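Local coordinates for protein topoisomerase IV subunit A (Escherichia coli, PDB 1ZVT) that is a subunit of topoisomerase IV, which decatenates and relaxes DNA; its C-terminal beta-pinwheel domain probably binds DNA and shapes substrate choice, at residues S56-P61 against V116-A121; A153-M158 against G229-G234. All blocks are in the same frame, centred on the assembly; numbering follows the deposited sequence.

Contact 1: S56-P61 against V116-A121; sequences SYAIDP and VARNRA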
loop_
_atom_site.group_PDB
_atom_site.type_symbol
_atom_site.label_atom_id
_atom_site.label_comp_id
_atom_site.label_asym_id
_atom_site.label_seq_id
_atom_site.Cartn_x
_atom_site.Cartn_y
_atom_site.Cartn_z
ATOM N N SER A 56 -5.756 0.372 10.827
ATOM C CA SER A 56 -5.190 -0.979 10.674
ATOM C C SER A 56 -5.724 -1.942 11.747
ATOM O O SER A 56 -6.086 -1.525 12.849
ATOM C CB SER A 56 -3.655 -0.976 10.687
ATOM O OG SER A 56 -3.152 -0.573 11.952
ATOM N N TYR A 57 -5.756 -3.231 11.403
ATOM C CA TYR A 57 -6.370 -4.249 12.230
ATOM C C TYR A 57 -5.536 -5.501 12.101
ATOM O O TYR A 57 -5.075 -5.807 11.002
ATOM C CB TYR A 57 -7.766 -4.597 11.717
ATOM C CG TYR A 57 -8.712 -3.460 11.503
ATOM C CD1 TYR A 57 -8.654 -2.692 10.338
ATOM C CD2 TYR A 57 -9.724 -3.189 12.431
ATOM C CE1 TYR A 57 -9.566 -1.650 10.124
ATOM C CE2 TYR A 57 -10.632 -2.147 12.213
ATOM C CZ TYR A 57 -10.541 -1.404 11.060
ATOM O OH TYR A 57 -11.408 -0.361 10.842
ATOM N N ALA A 58 -5.356 -6.235 13.202
ATOM C CA ALA A 58 -4.694 -7.525 13.130
ATOM C C ALA A 58 -5.639 -8.666 13.504
ATOM O O ALA A 58 -6.462 -8.525 14.422
ATOM C CB ALA A 58 -3.489 -7.555 14.043
ATOM N N ILE A 59 -5.500 -9.789 12.808
ATOM C CA ILE A 59 -6.313 -10.982 13.074
ATOM C C ILE A 59 -5.349 -12.172 13.217
ATOM O O ILE A 59 -4.350 -12.258 12.509
ATOM C CB ILE A 59 -7.324 -11.251 11.917
ATOM C CG1 ILE A 59 -8.415 -10.165 11.859
ATOM C CG2 ILE A 59 -7.960 -12.664 12.010
ATOM C CD1 ILE A 59 -9.495 -10.410 10.760
ATOM N N ASP A 60 -5.643 -13.064 14.155
ATOM C CA ASP A 60 -4.873 -14.299 14.335
ATOM C C ASP A 60 -5.367 -15.337 13.309
ATOM O O ASP A 60 -6.553 -15.685 13.280
ATOM C CB ASP A 60 -5.063 -14.784 15.788
ATOM C CG ASP A 60 -4.258 -16.041 16.127
ATOM O OD1 ASP A 60 -3.801 -16.775 15.223
ATOM O OD2 ASP A 60 -4.113 -16.331 17.345
ATOM N N PRO A 61 -4.470 -15.839 12.447
ATOM C CA PRO A 61 -4.912 -16.816 11.435
ATOM C C PRO A 61 -5.659 -18.037 12.000
ATOM O O PRO A 61 -6.492 -18.600 11.292
ATOM C CB PRO A 61 -3.603 -17.255 10.766
ATOM C CG PRO A 61 -2.679 -16.066 10.966
ATOM C CD PRO A 61 -3.019 -15.560 12.343
ATOM N N VAL A 116 -0.119 -3.589 14.058
ATOM C CA VAL A 116 -0.800 -4.713 14.719
ATOM C C VAL A 116 -1.711 -4.199 15.827
ATOM O O VAL A 116 -1.237 -3.726 16.869
ATOM C CB VAL A 116 0.206 -5.739 15.231
ATOM C CG1 VAL A 116 -0.478 -6.843 16.081
ATOM C CG2 VAL A 116 0.968 -6.346 14.060
ATOM N N ALA A 117 -3.014 -4.243 15.574
ATOM C CA ALA A 117 -4.011 -3.796 16.550
ATOM C C ALA A 117 -5.053 -4.893 16.656
ATOM O O ALA A 117 -5.828 -5.104 15.722
ATOM C CB ALA A 117 -4.644 -2.514 16.113
ATOM N N ARG A 118 -5.043 -5.617 17.780
ATOM C CA ARG A 118 -5.837 -6.829 17.902
ATOM C C ARG A 118 -7.284 -6.569 18.362
ATOM O O ARG A 118 -8.104 -7.486 18.361
ATOM C CB ARG A 118 -5.112 -7.853 18.794
ATOM C CG ARG A 118 -3.729 -8.214 18.229
ATOM C CD ARG A 118 -2.883 -9.053 19.159
ATOM N NE ARG A 118 -1.568 -9.392 18.591
ATOM C CZ ARG A 118 -1.353 -10.388 17.735
ATOM N NH1 ARG A 118 -2.358 -11.142 17.314
ATOM N NH2 ARG A 118 -0.137 -10.623 17.273
ATOM N N ASN A 119 -7.577 -5.333 18.763
ATOM C CA ASN A 119 -8.923 -4.934 19.149
ATOM C C ASN A 119 -9.784 -4.779 17.917
ATOM O O ASN A 119 -9.275 -4.516 16.820
ATOM C CB ASN A 119 -8.899 -3.620 19.933
ATOM C CG ASN A 119 -8.290 -2.480 19.136
ATOM O OD1 ASN A 119 -7.109 -2.527 18.759
ATOM N ND2 ASN A 119 -9.091 -1.462 18.860
ATOM N N ARG A 120 -11.095 -4.930 18.101
ATOM C CA ARG A 120 -12.005 -5.055 16.969
ATOM C C ARG A 120 -12.052 -3.802 16.101
ATOM O O ARG A 120 -12.194 -3.899 14.874
ATOM C CB ARG A 120 -13.410 -5.439 17.454
ATOM C CG ARG A 120 -14.272 -6.071 16.373
ATOM C CD ARG A 120 -15.655 -6.475 16.908
ATOM N NE ARG A 120 -16.339 -7.378 15.977
ATOM C CZ ARG A 120 -17.024 -6.976 14.906
ATOM N NH1 ARG A 120 -17.080 -5.685 14.584
ATOM N NH2 ARG A 120 -17.632 -7.871 14.141
ATOM N N ALA A 121 -11.922 -2.635 16.732
ATOM C CA ALA A 121 -11.959 -1.371 16.004
ATOM C C ALA A 121 -10.601 -1.005 15.421
ATOM O O ALA A 121 -10.492 0.011 14.764
ATOM C CB ALA A 121 -12.465 -0.247 16.913
HETATM O O HOH W 1 -12.865 1.195 13.575
HETATM O O HOH W 2 -8.631 -6.537 14.802
HETATM O O HOH W 3 -7.333 -9.794 16.690
#

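Contact 2: A153-M158 against G229-G234; sequences AGRMLM and GTLMRG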
loop_
_atom_site.group_PDB
_atom_site.type_symbol
_atom_site.label_atom_id
_atom_site.label_comp_id
_atom_site.label_asym_id
_atom_site.label_seq_id
_atom_site.Cartn_x
_atom_site.Cartn_y
_atom_site.Cartn_z
ATOM N N ALA A 153 -0.824 15.443 -11.411
ATOM C CA ALA A 153 -0.498 16.489 -12.393
ATOM C C ALA A 153 0.668 16.087 -13.289
ATOM O O ALA A 153 0.874 16.669 -14.360
ATOM C CB ALA A 153 -0.222 17.839 -11.690
ATOM N N GLY A 154 1.424 15.083 -12.860
ATOM C CA GLY A 154 2.545 14.550 -13.627
ATOM C C GLY A 154 3.911 14.993 -13.151
ATOM O O GLY A 154 4.859 15.013 -13.933
ATOM N N ARG A 155 4.026 15.368 -11.877
ATOM C CA ARG A 155 5.340 15.719 -11.338
ATOM C C ARG A 155 5.977 14.513 -10.677
ATOM O O ARG A 155 5.286 13.704 -10.071
ATOM C CB ARG A 155 5.262 16.877 -10.340
ATOM C CG ARG A 155 4.832 18.186 -11.006
ATOM C CD ARG A 155 4.862 19.368 -10.074
ATOM N NE ARG A 155 4.664 20.545 -10.914
ATOM C CZ ARG A 155 3.474 20.981 -11.306
ATOM N NH1 ARG A 155 2.362 20.377 -10.893
ATOM N NH2 ARG A 155 3.394 22.020 -12.126
ATOM N N MET A 156 7.299 14.407 -10.800
ATOM C CA MET A 156 8.060 13.285 -10.238
ATOM C C MET A 156 9.132 13.789 -9.274
ATOM O O MET A 156 9.817 14.790 -9.532
ATOM C CB MET A 156 8.724 12.453 -11.349
ATOM C CG MET A 156 7.746 11.821 -12.306
ATOM S SD MET A 156 8.602 10.795 -13.527
ATOM C CE MET A 156 9.683 9.853 -12.527
ATOM N N LEU A 157 9.266 13.103 -8.149
ATOM C CA LEU A 157 10.327 13.426 -7.187
ATOM C C LEU A 157 10.908 12.141 -6.653
ATOM O O LEU A 157 10.156 11.241 -6.303
ATOM C CB LEU A 157 9.760 14.228 -6.006
ATOM C CG LEU A 157 10.763 14.681 -4.925
ATOM C CD1 LEU A 157 11.743 15.710 -5.456
ATOM C CD2 LEU A 157 10.053 15.253 -3.709
ATOM N N MET A 158 12.233 12.067 -6.573
ATOM C CA MET A 158 12.899 10.877 -6.012
ATOM C C MET A 158 13.879 11.316 -4.919
ATOM O O MET A 158 14.625 12.277 -5.108
ATOM C CB MET A 158 13.668 10.090 -7.083
ATOM C CG MET A 158 14.203 8.759 -6.570
ATOM S SD MET A 158 14.800 7.732 -7.927
ATOM C CE MET A 158 16.377 8.452 -8.307
ATOM N N GLY A 229 8.464 18.561 -7.088
ATOM C CA GLY A 229 8.822 17.595 -8.140
ATOM C C GLY A 229 8.849 18.203 -9.538
ATOM O O GLY A 229 8.448 19.360 -9.728
ATOM N N THR A 230 9.297 17.404 -10.509
ATOM C CA THR A 230 9.574 17.858 -11.869
ATOM C C THR A 230 8.429 17.472 -12.795
ATOM O O THR A 230 8.081 16.306 -12.895
ATOM C CB THR A 230 10.900 17.244 -12.371
ATOM O OG1 THR A 230 11.952 17.701 -11.521
ATOM C CG2 THR A 230 11.202 17.687 -13.801
ATOM N N LEU A 231 7.841 18.461 -13.469
ATOM C CA LEU A 231 6.721 18.187 -14.359
ATOM C C LEU A 231 7.149 17.489 -15.661
ATOM O O LEU A 231 8.069 17.941 -16.348
ATOM C CB LEU A 231 5.965 19.484 -14.653
ATOM C CG LEU A 231 4.787 19.407 -15.632
ATOM C CD1 LEU A 231 3.621 18.654 -15.019
ATOM C CD2 LEU A 231 4.361 20.814 -16.012
ATOM N N MET A 232 6.484 16.384 -15.978
ATOM C CA MET A 232 6.687 15.693 -17.252
ATOM C C MET A 232 5.420 15.891 -18.081
ATOM O O MET A 232 4.340 15.412 -17.691
ATOM C CB MET A 232 6.972 14.200 -17.018
ATOM C CG MET A 232 8.012 13.937 -15.927
ATOM S SD MET A 232 9.574 13.212 -16.443
ATOM C CE MET A 232 9.824 13.883 -18.097
ATOM N N ARG A 233 5.533 16.602 -19.212
ATOM C CA ARG A 233 4.362 16.858 -20.054
ATOM C C ARG A 233 3.698 15.561 -20.479
ATOM O O ARG A 233 4.361 14.644 -20.951
ATOM C CB ARG A 233 4.698 17.658 -21.320
ATOM C CG ARG A 233 3.484 18.472 -21.803
ATOM C CD ARG A 233 3.385 18.631 -23.318
ATOM N NE ARG A 233 4.470 19.434 -23.865
ATOM C CZ ARG A 233 4.624 19.727 -25.158
ATOM N NH1 ARG A 233 3.752 19.293 -26.068
ATOM N NH2 ARG A 233 5.654 20.465 -25.542
ATOM N N GLY A 234 2.381 15.501 -20.316
ATOM C CA GLY A 234 1.613 14.348 -20.746
ATOM C C GLY A 234 1.627 13.173 -19.791
ATOM O O GLY A 234 0.991 12.156 -20.066
HETATM O O HOH W 4 1.739 16.268 -16.914
HETATM O O HOH W 5 7.273 21.059 -11.768
HETATM O O HOH W 6 12.253 16.657 -9.084
#

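Contact 1: S56-P61 against V116-A121
Tyr57 brings one side of its ring, CD2 and CE2, up to the carbonyls of Arg120 and Ala121. Its CD2 approaches Arg120 O at the ring edge, near the ring plane, at 3.5 Å, while CE2 comes to 3.3 Å from Ala121 O. CB leaves the backbone away from the loop; CG, anti to the carbonyl carbon (chi1 -52°), starts the ring back toward it. The phenol OH hydrogen-bonds to Asp51, and a water that donates to Ala121 O makes a weak second bond to that OH. One residue on, Ala58 turns its CB toward the loop and meets Val116 CG1 at 3.7 Å; Val48 of strand 47-51 touches both side chains. The one direct hydrogen bond between the segments runs from Ala58 N to Ala117 O, 2.8 Å long and nearly straight (165°). Ala58 O is met by water instead: one molecule donates to both Ala58 O and Arg118 O; a second lies within reach of Ala58 O and Asn119 O, though it may not serve both at once. In this blade of the beta-pinwheel, strand 55-59 thus receives the loop leading into outermost strand 123-124. The chemistry implies a junction built largely on main-chain carbonyls, which accept an amide and waters and, at Arg120 and Ala121, also border the Tyr57 ring.

Contact 2: A153-M158 against G229-G234
Arg155 runs its aliphatic chain across the strand 230-231, beginning with CB, which lies 3.8 Å from Thr230 O. CG, anti to the carbonyl carbon (chi1 -66°), rests on Leu231 CA at 3.8 Å, and CD meets Gly229 O at 3.6 Å. NE, beside Leu231 CB, donates to a water in the guanidinium plane; the same water donates to Gly229 O, joining the two segments. At the tip, NH2 approaches Leu231 CD2, with Leu231 CD1 over one face of the group and Arg228, a like charge, close by. An alanine here would probably leave Leu231 without the chain it packs on and the bridging water without its NE donor. The two backbones pair at the edge of an antiparallel four-stranded blade of the beta-pinwheel, in which 230-231 is an outermost strand. Arg155 and Leu231 make a non-hydrogen-bonded pair, and Met156 and Thr230 the hydrogen-bonded pair next to it: Thr230 N reaches Met156 O at 2.8 Å, and Met156 N returns to Thr230 O. Beyond the paired residues, Met232 N adds a hydrogen bond to Gly154 O at 2.9 Å. Met156, on the face shared with Thr230, brings its SD to 3.9 Å from Met232 SD, and also packs on Leu148, Ile150 and Leu218. At Gly229 a CB would clash with Met156 O, which sits 3.3 Å from its CA.

Contact 1 and contact 2 belong to two different blades of the pinwheel, on opposite sides of the chain's centre; their own centres lie 38 Å apart and their nearest atoms about 25 Å, so neither touches the other. They follow in series along the chain, the first closing before the second opens. Both blades share the strand order 3-1-2-4, and in both the third strand across the sheet, 55-59 or 155-160, takes a partner from much later in the sequence. The comparison separates two parts of that arrangement: contact 1 catches the loop leading into the outermost strand 123-124, whereas contact 2 catches the outermost strand 230-231 itself. Nothing in the two contacts identifies a DNA-binding site.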